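CTP:phosphocholine Cytidylyltransferase (Streptococcus pneumoniae, PDB 1JYK) catalyses the transfer of a cytidylyl group from CTP to phosphocholine, yielding CDP-choline and pyrophosphate. Local coordinates at residues S183-I197 with W211-V224. Sequence-based numbering, arbitrary orientation.
Sequences SFWDAPTAEKIVSFI and WDNMVKDNIKELDV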
# COMPACT_ATOMS: atom_id res chain seq x y z
N SER A 183 0.11 4.13 -4.07
CA SER A 183 -0.79 4.48 -5.17
C SER A 183 -1.81 5.49 -4.67
O SER A 183 -2.05 5.60 -3.47
CB SER A 183 -1.49 3.22 -5.70
OG SER A 183 -2.29 2.58 -4.71
N PHE A 184 -2.40 6.24 -5.60
CA PHE A 184 -3.42 7.24 -5.26
C PHE A 184 -4.63 7.01 -6.16
O PHE A 184 -4.48 6.67 -7.33
CB PHE A 184 -2.88 8.65 -5.48
CG PHE A 184 -3.91 9.72 -5.30
CD1 PHE A 184 -4.23 10.20 -4.03
CD2 PHE A 184 -4.59 10.24 -6.40
CE1 PHE A 184 -5.21 11.18 -3.85
CE2 PHE A 184 -5.57 11.22 -6.24
CZ PHE A 184 -5.88 11.69 -4.96
N TRP A 185 -5.82 7.21 -5.61
CA TRP A 185 -7.04 6.99 -6.37
C TRP A 185 -7.98 8.17 -6.33
O TRP A 185 -8.32 8.65 -5.25
CB TRP A 185 -7.73 5.73 -5.84
CG TRP A 185 -6.78 4.61 -5.87
CD1 TRP A 185 -5.94 4.21 -4.86
CD2 TRP A 185 -6.41 3.85 -7.03
NE1 TRP A 185 -5.06 3.26 -5.33
CE2 TRP A 185 -5.32 3.02 -6.65
CE3 TRP A 185 -6.87 3.80 -8.35
CZ2 TRP A 185 -4.69 2.15 -7.56
CZ3 TRP A 185 -6.26 2.93 -9.24
CH2 TRP A 185 -5.18 2.12 -8.84
N ASP A 186 -8.39 8.65 -7.51
CA ASP A 186 -9.32 9.78 -7.57
C ASP A 186 -10.74 9.28 -7.32
O ASP A 186 -10.99 8.07 -7.28
CB ASP A 186 -9.21 10.52 -8.91
CG ASP A 186 -9.51 9.63 -10.10
OD1 ASP A 186 -10.38 8.75 -9.99
OD2 ASP A 186 -8.87 9.83 -11.15
N ALA A 187 -11.67 10.22 -7.13
CA ALA A 187 -13.07 9.89 -6.84
C ALA A 187 -13.76 9.04 -7.91
O ALA A 187 -14.37 8.02 -7.61
CB ALA A 187 -13.85 11.16 -6.57
N PRO A 188 -13.71 9.48 -9.18
CA PRO A 188 -14.37 8.67 -10.22
C PRO A 188 -13.85 7.24 -10.27
O PRO A 188 -14.63 6.29 -10.44
CB PRO A 188 -14.08 9.44 -11.50
CG PRO A 188 -13.78 10.83 -11.07
CD PRO A 188 -13.12 10.70 -9.73
N THR A 189 -12.54 7.07 -10.13
CA THR A 189 -11.94 5.74 -10.18
C THR A 189 -12.32 4.91 -8.96
O THR A 189 -12.67 3.73 -9.08
CB THR A 189 -10.39 5.81 -10.26
OG1 THR A 189 -10.01 6.70 -11.31
CG2 THR A 189 -9.81 4.43 -10.55
N ALA A 190 -12.26 5.53 -7.78
CA ALA A 190 -12.60 4.86 -6.53
C ALA A 190 -14.05 4.36 -6.54
O ALA A 190 -14.36 3.29 -6.01
CB ALA A 190 -12.39 5.81 -5.36
N GLU A 191 -14.92 5.15 -7.16
CA GLU A 191 -16.33 4.80 -7.24
C GLU A 191 -16.48 3.49 -8.01
O GLU A 191 -17.21 2.59 -7.59
CB GLU A 191 -17.10 5.92 -7.93
CG GLU A 191 -18.60 5.76 -7.86
CD GLU A 191 -19.32 6.77 -8.72
OE1 GLU A 191 -18.90 6.97 -9.88
OE2 GLU A 191 -20.32 7.35 -8.25
N LYS A 192 -15.77 3.38 -9.13
CA LYS A 192 -15.83 2.17 -9.94
C LYS A 192 -15.26 1.00 -9.15
O LYS A 192 -15.83 -0.09 -9.14
CB LYS A 192 -15.04 2.35 -11.24
CG LYS A 192 -15.69 3.32 -12.21
CD LYS A 192 -15.06 3.22 -13.59
CE LYS A 192 -16.11 3.29 -14.68
NZ LYS A 192 -15.49 3.52 -16.01
N ILE A 193 -14.13 1.22 -8.49
CA ILE A 193 -13.50 0.16 -7.72
C ILE A 193 -14.40 -0.33 -6.57
O ILE A 193 -14.43 -1.53 -6.27
CB ILE A 193 -12.13 0.63 -7.17
CG1 ILE A 193 -11.13 0.71 -8.32
CG2 ILE A 193 -11.62 -0.33 -6.09
CD1 ILE A 193 -9.89 1.55 -8.00
N VAL A 194 -15.14 0.57 -5.93
CA VAL A 194 -16.00 0.16 -4.83
C VAL A 194 -17.10 -0.77 -5.35
O VAL A 194 -17.46 -1.75 -4.70
CB VAL A 194 -16.65 1.38 -4.11
CG1 VAL A 194 -17.73 0.90 -3.14
CG2 VAL A 194 -15.58 2.16 -3.35
N SER A 195 -17.62 -0.46 -6.53
CA SER A 195 -18.65 -1.30 -7.12
C SER A 195 -18.08 -2.69 -7.41
O SER A 195 -18.76 -3.71 -7.22
CB SER A 195 -19.19 -0.65 -8.40
OG SER A 195 -18.33 -0.90 -9.49
N PHE A 196 -16.82 -2.74 -7.85
CA PHE A 196 -16.16 -4.01 -8.13
C PHE A 196 -15.94 -4.75 -6.81
O PHE A 196 -16.04 -5.98 -6.74
CB PHE A 196 -14.81 -3.79 -8.81
CG PHE A 196 -14.89 -3.07 -10.12
CD1 PHE A 196 -13.83 -2.27 -10.55
CD2 PHE A 196 -16.02 -3.18 -10.93
CE1 PHE A 196 -13.90 -1.58 -11.76
CE2 PHE A 196 -16.10 -2.50 -12.14
CZ PHE A 196 -15.04 -1.69 -12.56
N ILE A 197 -15.63 -3.99 -5.76
CA ILE A 197 -15.39 -4.56 -4.44
C ILE A 197 -16.69 -5.16 -3.91
O ILE A 197 -16.70 -6.30 -3.43
CB ILE A 197 -14.89 -3.48 -3.45
CG1 ILE A 197 -13.41 -3.18 -3.73
CG2 ILE A 197 -15.10 -3.95 -2.01
CD1 ILE A 197 -12.87 -1.97 -2.98
N TRP A 211 -6.36 -6.56 -2.76
CA TRP A 211 -7.18 -5.43 -3.15
C TRP A 211 -6.80 -5.02 -4.58
O TRP A 211 -7.64 -4.52 -5.34
CB TRP A 211 -6.99 -4.26 -2.17
CG TRP A 211 -5.76 -3.43 -2.39
CD1 TRP A 211 -4.54 -3.59 -1.79
CD2 TRP A 211 -5.62 -2.30 -3.27
NE1 TRP A 211 -3.66 -2.63 -2.23
CE2 TRP A 211 -4.30 -1.83 -3.14
CE3 TRP A 211 -6.50 -1.64 -4.15
CZ2 TRP A 211 -3.82 -0.72 -3.86
CZ3 TRP A 211 -6.02 -0.54 -4.87
CH2 TRP A 211 -4.70 -0.10 -4.72
N ASP A 212 -5.55 -5.27 -4.96
CA ASP A 212 -5.06 -4.94 -6.29
C ASP A 212 -5.81 -5.66 -7.40
O ASP A 212 -5.94 -5.13 -8.52
CB ASP A 212 -3.58 -5.28 -6.40
CG ASP A 212 -2.77 -4.64 -5.32
OD1 ASP A 212 -2.30 -3.51 -5.52
OD2 ASP A 212 -2.62 -5.28 -4.25
N ASN A 213 -6.30 -6.86 -7.11
CA ASN A 213 -7.03 -7.62 -8.11
C ASN A 213 -8.14 -6.76 -8.64
O ASN A 213 -8.67 -6.98 -9.72
CB ASN A 213 -7.65 -8.86 -7.51
CG ASN A 213 -6.74 -10.04 -7.60
OD1 ASN A 213 -6.03 -10.37 -6.65
ND2 ASN A 213 -6.74 -10.69 -8.76
N MSE A 214 -8.50 -5.74 -7.90
CA MSE A 214 -9.59 -4.99 -8.43
C MSE A 214 -9.35 -3.92 -9.41
O MSE A 214 -10.27 -3.45 -10.09
CB MSE A 214 -10.51 -4.72 -7.30
CG MSE A 214 -11.51 -5.72 -7.73
SE MSE A 214 -12.63 -5.81 -6.50
CE MSE A 214 -11.70 -7.43 -5.67
N VAL A 215 -8.07 -3.64 -9.59
CA VAL A 215 -7.67 -2.71 -10.59
C VAL A 215 -7.24 -3.63 -11.73
O VAL A 215 -7.65 -3.44 -12.88
CB VAL A 215 -6.49 -1.88 -10.11
CG1 VAL A 215 -6.08 -0.89 -11.21
CG2 VAL A 215 -6.86 -1.14 -8.83
N LYS A 216 -6.45 -4.65 -11.40
CA LYS A 216 -5.96 -5.59 -12.41
C LYS A 216 -7.06 -6.29 -13.19
O LYS A 216 -7.01 -6.34 -14.42
CB LYS A 216 -5.07 -6.66 -11.76
CG LYS A 216 -4.69 -7.80 -12.71
CD LYS A 216 -3.77 -8.80 -12.03
CE LYS A 216 -3.32 -9.89 -12.98
NZ LYS A 216 -4.42 -10.84 -13.29
N ASP A 217 -8.05 -6.82 -12.48
CA ASP A 217 -9.14 -7.56 -13.11
C ASP A 217 -10.22 -6.71 -13.77
O ASP A 217 -11.16 -7.24 -14.36
CB ASP A 217 -9.78 -8.50 -12.08
CG ASP A 217 -8.79 -9.56 -11.56
OD1 ASP A 217 -9.02 -10.11 -10.47
OD2 ASP A 217 -7.78 -9.84 -12.25
N ASN A 218 -10.10 -5.39 -13.69
CA ASN A 218 -11.08 -4.48 -14.29
C ASN A 218 -10.37 -3.30 -14.94
O ASN A 218 -10.98 -2.26 -15.19
CB ASN A 218 -12.05 -3.96 -13.22
CG ASN A 218 -12.75 -5.07 -12.46
OD1 ASN A 218 -13.76 -5.60 -12.93
ND2 ASN A 218 -12.23 -5.43 -11.29
N ILE A 219 -9.08 -3.46 -15.21
CA ILE A 219 -8.26 -2.39 -15.77
C ILE A 219 -8.87 -1.67 -16.98
O ILE A 219 -8.73 -0.45 -17.12
CB ILE A 219 -6.85 -2.93 -16.13
CG1 ILE A 219 -5.90 -1.77 -16.43
CG2 ILE A 219 -6.94 -3.90 -17.29
CD1 ILE A 219 -5.88 -0.69 -15.36
N LYS A 220 -9.55 -2.41 -17.84
CA LYS A 220 -10.17 -1.85 -19.04
C LYS A 220 -11.25 -0.82 -18.73
O LYS A 220 -11.65 -0.05 -19.61
CB LYS A 220 -10.76 -2.97 -19.90
CG LYS A 220 -10.43 -4.40 -19.42
CD LYS A 220 -10.92 -4.65 -17.99
CE LYS A 220 -10.43 -5.97 -17.41
NZ LYS A 220 -9.02 -6.31 -17.74
N GLU A 221 -11.72 -0.79 -17.49
CA GLU A 221 -12.76 0.16 -17.08
C GLU A 221 -12.21 1.33 -16.26
O GLU A 221 -12.95 2.26 -15.94
CB GLU A 221 -13.81 -0.54 -16.22
CG GLU A 221 -14.23 -1.89 -16.72
CD GLU A 221 -15.04 -1.79 -17.98
OE1 GLU A 221 -15.81 -0.82 -18.10
OE2 GLU A 221 -14.89 -2.67 -18.86
N LEU A 222 -10.93 1.28 -15.93
CA LEU A 222 -10.34 2.31 -15.11
C LEU A 222 -9.25 3.12 -15.78
O LEU A 222 -8.55 2.64 -16.67
CB LEU A 222 -9.78 1.69 -13.82
CG LEU A 222 -10.73 0.76 -13.06
CD1 LEU A 222 -9.94 -0.09 -12.06
CD2 LEU A 222 -11.79 1.60 -12.36
N ASP A 223 -9.12 4.38 -15.36
CA ASP A 223 -8.11 5.28 -15.88
C ASP A 223 -7.09 5.48 -14.76
O ASP A 223 -7.36 6.19 -13.78
CB ASP A 223 -8.72 6.63 -16.26
CG ASP A 223 -9.65 6.53 -17.46
OD1 ASP A 223 -9.55 5.54 -18.22
OD2 ASP A 223 -10.48 7.43 -17.64
N VAL A 224 -5.94 4.83 -14.89
CA VAL A 224 -4.87 4.92 -13.90
C VAL A 224 -3.57 5.24 -14.63
O VAL A 224 -3.34 4.77 -15.74
CB VAL A 224 -4.69 3.60 -13.14
CG1 VAL A 224 -3.96 3.86 -11.81
CG2 VAL A 224 -6.05 2.93 -12.91
O HOH W 1 -8.15 8.74 -13.37
O HOH W 2 -11.31 5.61 -13.64
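Asn218 lays its amide flat against one face of the Phe196 ring, the two side chains running antiparallel and their planes only 11° apart. Asn218 CB also makes a CH-pi contact, 3.8 Å from the ring centroid, while Lys192 O lies over the opposite face. The amide's rotation is fixed from the preceding helix 213-216, since Asn218 ND2 donates to Met214 O at 3.0 Å, from above the carbonyl plane. Leu222 CD2 meets the ring edge at Phe196 CE1 and reaches Lys192 CB at 3.5 Å. Bent at chi3 (139°), the lysine brings NZ to donate a 2.8 Å hydrogen bond to Glu221 O, in the carbonyl plane. Helix 187-201 follows strand 182-185 of the mixed central sheet after the single linking residue Asp186, consistent with a nucleotidyltransferase fold, and 211-224 packs along both before the chain joins the sheet beside strand 142-149. At the strand end, the planes of Trp185 and Trp211 are at 86° but offset obliquely, with NE1 of Trp185 3.4 Å from CH2 of Trp211; that same NE1 donates to Ser183 OG. Val215 and Val224 methyls meet the far end of the Trp185 indole. Asp186 caps the helix through Thr189 N, and one water joins Asp186 OD2 to Asp223 O, another Thr189 OG1 to Asp223 N.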